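Local structure of replicative DNA helicase (Mycobacterium chimaera, 6RIY) at residues I59-G71 with T75-V87. The protein is an intein interrupting the DnaB helicase precursor, which in its native form probably excises itself by protein splicing and joins the flanking helicase sequences. Numbering follows the deposited sequence.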
# COMPACT_ATOMS: atom_id res chain seq x y z
N ILE A 59 4.50 6.25 -2.78
CA ILE A 59 4.14 4.93 -3.26
C ILE A 59 3.42 5.08 -4.60
O ILE A 59 2.51 5.90 -4.72
CB ILE A 59 3.24 4.19 -2.25
CG1 ILE A 59 3.99 3.96 -0.95
CG2 ILE A 59 2.76 2.84 -2.84
CD1 ILE A 59 3.11 3.43 0.14
N VAL A 60 3.82 4.28 -5.57
CA VAL A 60 3.13 4.21 -6.86
C VAL A 60 2.21 3.01 -6.83
O VAL A 60 2.63 1.89 -6.51
CB VAL A 60 4.14 4.14 -8.01
CG1 VAL A 60 3.43 3.87 -9.32
CG2 VAL A 60 4.93 5.45 -8.07
N ALA A 61 0.94 3.25 -7.12
CA ALA A 61 -0.08 2.23 -6.99
C ALA A 61 -1.04 2.36 -8.16
O ALA A 61 -1.16 3.42 -8.77
CB ALA A 61 -0.84 2.34 -5.66
N ASP A 62 -1.75 1.27 -8.45
CA ASP A 62 -2.70 1.41 -9.54
C ASP A 62 -3.88 2.27 -9.08
O ASP A 62 -4.07 2.55 -7.89
CB ASP A 62 -3.14 0.04 -10.07
CG ASP A 62 -4.19 -0.61 -9.23
OD1 ASP A 62 -4.16 -0.46 -7.99
OD2 ASP A 62 -5.05 -1.30 -9.81
N ALA A 63 -4.63 2.75 -10.07
CA ALA A 63 -5.66 3.74 -9.78
C ALA A 63 -6.70 3.23 -8.80
O ALA A 63 -7.28 4.03 -8.04
CB ALA A 63 -6.34 4.17 -11.09
N ALA A 64 -6.95 1.92 -8.78
CA ALA A 64 -8.01 1.38 -7.94
C ALA A 64 -7.52 0.86 -6.60
O ALA A 64 -8.35 0.36 -5.82
CB ALA A 64 -8.75 0.27 -8.68
N HIS A 65 -6.23 0.92 -6.31
CA HIS A 65 -5.74 0.48 -5.01
C HIS A 65 -6.41 1.26 -3.88
O HIS A 65 -6.64 2.47 -4.01
CB HIS A 65 -4.22 0.65 -4.92
CG HIS A 65 -3.61 -0.01 -3.73
ND1 HIS A 65 -3.18 -1.31 -3.73
CD2 HIS A 65 -3.36 0.46 -2.48
CE1 HIS A 65 -2.69 -1.62 -2.54
NE2 HIS A 65 -2.79 -0.56 -1.77
N GLN A 66 -6.73 0.58 -2.78
CA GLN A 66 -7.54 1.16 -1.71
C GLN A 66 -6.71 1.56 -0.51
O GLN A 66 -5.73 0.89 -0.16
CB GLN A 66 -8.63 0.17 -1.28
CG GLN A 66 -9.59 -0.16 -2.40
CD GLN A 66 -10.57 -1.25 -2.03
OE1 GLN A 66 -10.80 -1.51 -0.85
NE2 GLN A 66 -11.14 -1.90 -3.03
N TRP A 67 -7.10 2.67 0.13
CA TRP A 67 -6.35 3.27 1.22
C TRP A 67 -7.32 3.57 2.36
O TRP A 67 -8.39 4.15 2.12
CB TRP A 67 -5.67 4.57 0.78
CG TRP A 67 -4.72 4.38 -0.37
CD1 TRP A 67 -5.02 4.42 -1.69
CD2 TRP A 67 -3.32 4.10 -0.28
NE1 TRP A 67 -3.89 4.19 -2.44
CE2 TRP A 67 -2.83 3.98 -1.60
CE3 TRP A 67 -2.42 3.94 0.79
CZ2 TRP A 67 -1.49 3.72 -1.88
CZ3 TRP A 67 -1.09 3.66 0.50
CH2 TRP A 67 -0.65 3.55 -0.82
N PRO A 68 -6.98 3.23 3.60
CA PRO A 68 -7.87 3.54 4.73
C PRO A 68 -7.68 4.98 5.19
O PRO A 68 -6.63 5.34 5.72
CB PRO A 68 -7.41 2.55 5.80
CG PRO A 68 -5.94 2.38 5.53
CD PRO A 68 -5.77 2.49 4.01
N THR A 69 -8.71 5.81 5.01
CA THR A 69 -8.67 7.18 5.52
C THR A 69 -9.71 7.38 6.61
O THR A 69 -10.63 6.58 6.79
CB THR A 69 -8.88 8.23 4.42
OG1 THR A 69 -10.28 8.41 4.17
CG2 THR A 69 -8.17 7.82 3.15
N SER A 70 -9.58 8.49 7.34
CA SER A 70 -10.51 8.76 8.42
C SER A 70 -11.94 8.99 7.94
O SER A 70 -12.86 8.87 8.74
CB SER A 70 -10.05 9.97 9.24
OG SER A 70 -10.01 11.12 8.41
N GLY A 71 -12.14 9.35 6.68
CA GLY A 71 -13.46 9.53 6.13
C GLY A 71 -13.98 8.36 5.33
O GLY A 71 -15.13 8.38 4.87
N THR A 75 -9.82 5.10 -3.21
CA THR A 75 -8.84 4.61 -4.17
C THR A 75 -7.79 5.67 -4.41
O THR A 75 -7.98 6.85 -4.10
CB THR A 75 -9.51 4.23 -5.49
OG1 THR A 75 -9.98 5.42 -6.11
CG2 THR A 75 -10.67 3.29 -5.25
N SER A 76 -6.65 5.25 -4.97
CA SER A 76 -5.58 6.20 -5.26
C SER A 76 -6.10 7.38 -6.06
O SER A 76 -5.74 8.53 -5.80
CB SER A 76 -4.44 5.52 -6.03
OG SER A 76 -4.13 4.24 -5.51
N ALA A 77 -6.98 7.11 -7.03
CA ALA A 77 -7.50 8.16 -7.91
C ALA A 77 -8.44 9.12 -7.20
O ALA A 77 -8.74 10.19 -7.74
CB ALA A 77 -8.22 7.53 -9.10
N GLN A 78 -8.94 8.77 -6.01
CA GLN A 78 -9.82 9.66 -5.28
C GLN A 78 -9.13 10.37 -4.12
O GLN A 78 -9.78 11.17 -3.44
CB GLN A 78 -11.04 8.88 -4.75
N LEU A 79 -7.85 10.12 -3.88
CA LEU A 79 -7.18 10.73 -2.73
C LEU A 79 -7.01 12.23 -2.93
O LEU A 79 -6.73 12.70 -4.03
CB LEU A 79 -5.83 10.07 -2.50
CG LEU A 79 -5.89 8.65 -1.93
CD1 LEU A 79 -4.50 8.05 -1.87
CD2 LEU A 79 -6.53 8.64 -0.54
N ARG A 80 -7.16 12.99 -1.84
CA ARG A 80 -7.23 14.45 -1.89
C ARG A 80 -6.13 15.06 -1.03
O ARG A 80 -5.95 14.67 0.13
CB ARG A 80 -8.60 14.95 -1.41
CG ARG A 80 -9.78 14.47 -2.23
CD ARG A 80 -11.08 14.75 -1.51
NE ARG A 80 -11.17 14.04 -0.24
CZ ARG A 80 -12.07 14.30 0.71
NH1 ARG A 80 -12.97 15.26 0.52
NH2 ARG A 80 -12.07 13.60 1.83
N SER A 81 -5.42 16.04 -1.60
CA SER A 81 -4.39 16.76 -0.86
C SER A 81 -4.96 17.38 0.40
O SER A 81 -6.00 18.06 0.36
CB SER A 81 -3.79 17.86 -1.75
OG SER A 81 -3.16 17.32 -2.90
N GLY A 82 -4.30 17.15 1.52
CA GLY A 82 -4.72 17.75 2.79
C GLY A 82 -5.98 17.18 3.41
O GLY A 82 -5.99 16.88 4.61
N ALA A 83 -7.03 17.00 2.61
CA ALA A 83 -8.32 16.58 3.15
C ALA A 83 -8.30 15.17 3.73
O ALA A 83 -9.16 14.85 4.56
CB ALA A 83 -9.40 16.65 2.06
N ASP A 84 -7.34 14.33 3.35
CA ASP A 84 -7.34 12.91 3.67
C ASP A 84 -6.18 12.55 4.59
O ASP A 84 -5.04 12.96 4.35
CB ASP A 84 -7.30 12.06 2.39
CG ASP A 84 -8.64 12.02 1.67
OD1 ASP A 84 -9.69 12.08 2.34
OD2 ASP A 84 -8.65 11.93 0.42
N ARG A 85 -6.47 11.81 5.66
CA ARG A 85 -5.47 11.26 6.57
C ARG A 85 -5.65 9.75 6.68
O ARG A 85 -6.78 9.27 6.82
CB ARG A 85 -5.58 11.85 7.98
CG ARG A 85 -5.10 13.27 8.14
CD ARG A 85 -5.13 13.68 9.62
NE ARG A 85 -4.95 15.11 9.79
CZ ARG A 85 -3.76 15.71 9.86
NH1 ARG A 85 -2.65 14.99 9.77
NH2 ARG A 85 -3.69 17.03 10.02
N ILE A 86 -4.54 9.03 6.66
CA ILE A 86 -4.54 7.58 6.84
C ILE A 86 -4.70 7.26 8.32
O ILE A 86 -3.91 7.71 9.16
CB ILE A 86 -3.25 6.95 6.29
CG1 ILE A 86 -3.08 7.26 4.79
CG2 ILE A 86 -3.24 5.47 6.58
CD1 ILE A 86 -4.06 6.52 3.88
N VAL A 87 -5.72 6.46 8.65
CA VAL A 87 -6.10 6.21 10.04
C VAL A 87 -6.33 4.72 10.24
O VAL A 87 -6.98 4.07 9.41
CB VAL A 87 -7.36 7.02 10.42
CG1 VAL A 87 -8.15 6.31 11.51
CG2 VAL A 87 -6.98 8.44 10.85
O HOH W 1 -11.99 10.49 2.97
O HOH W 2 -9.26 11.40 6.00
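Trp67 and Leu79 meet methyl to ring: CD1 of Leu79 sits over one indole face, 3.9 Å from the centroid of the five-membered ring, in a CH-pi contact. His65 covers the other face, its CD2 lying toward the ring's rim. The apolar patch continues along the strand, where Ile86 brings its CD1 to 4.0 Å from Trp67 CB and CD2 of Leu79 lies 4.1 Å from Thr69 CG2.

With CG anti to its carbonyl carbon (chi1 -59°), Trp67 directs its indole N-H at Ser76. Trp67 NE1 donates to Ser76 OG at 3.1 Å, nearly straight at 169° and in the ring plane, which fixes how the indole is turned. Ser76 OG in turn donates to Asp62 O at 2.9 Å. That carbonyl closes the type I turn from Asp62 to His65, accepting His65 N on the opposite face of its plane. This turn belongs to the Hedgehog/intein (HINT) fold and carries what is probably the block B histidine: His65 bonds through ND1 to the N-terminal Ala1 and through NE2 to Thr143. Trp67 and Thr143 are consistent with the Trp-Cys-Thr signature of class 3 inteins.

Backbone bonds hold both ends of the contact, with Ser76 N donating to His65 O and Ser70 N reaching Arg85 O at 3.0 Å. At the polar edge a water donates to Thr69 OG1 and, at 2.9 Å, to Asp84 OD1. Thr69 OG1 also accepts Gly71 N in an ST turn and bonds to Gly72 O, while the Asp84 carboxylate takes the Arg80 backbone N on OD2 and forms a salt bridge from OD1 to Arg80 NH2.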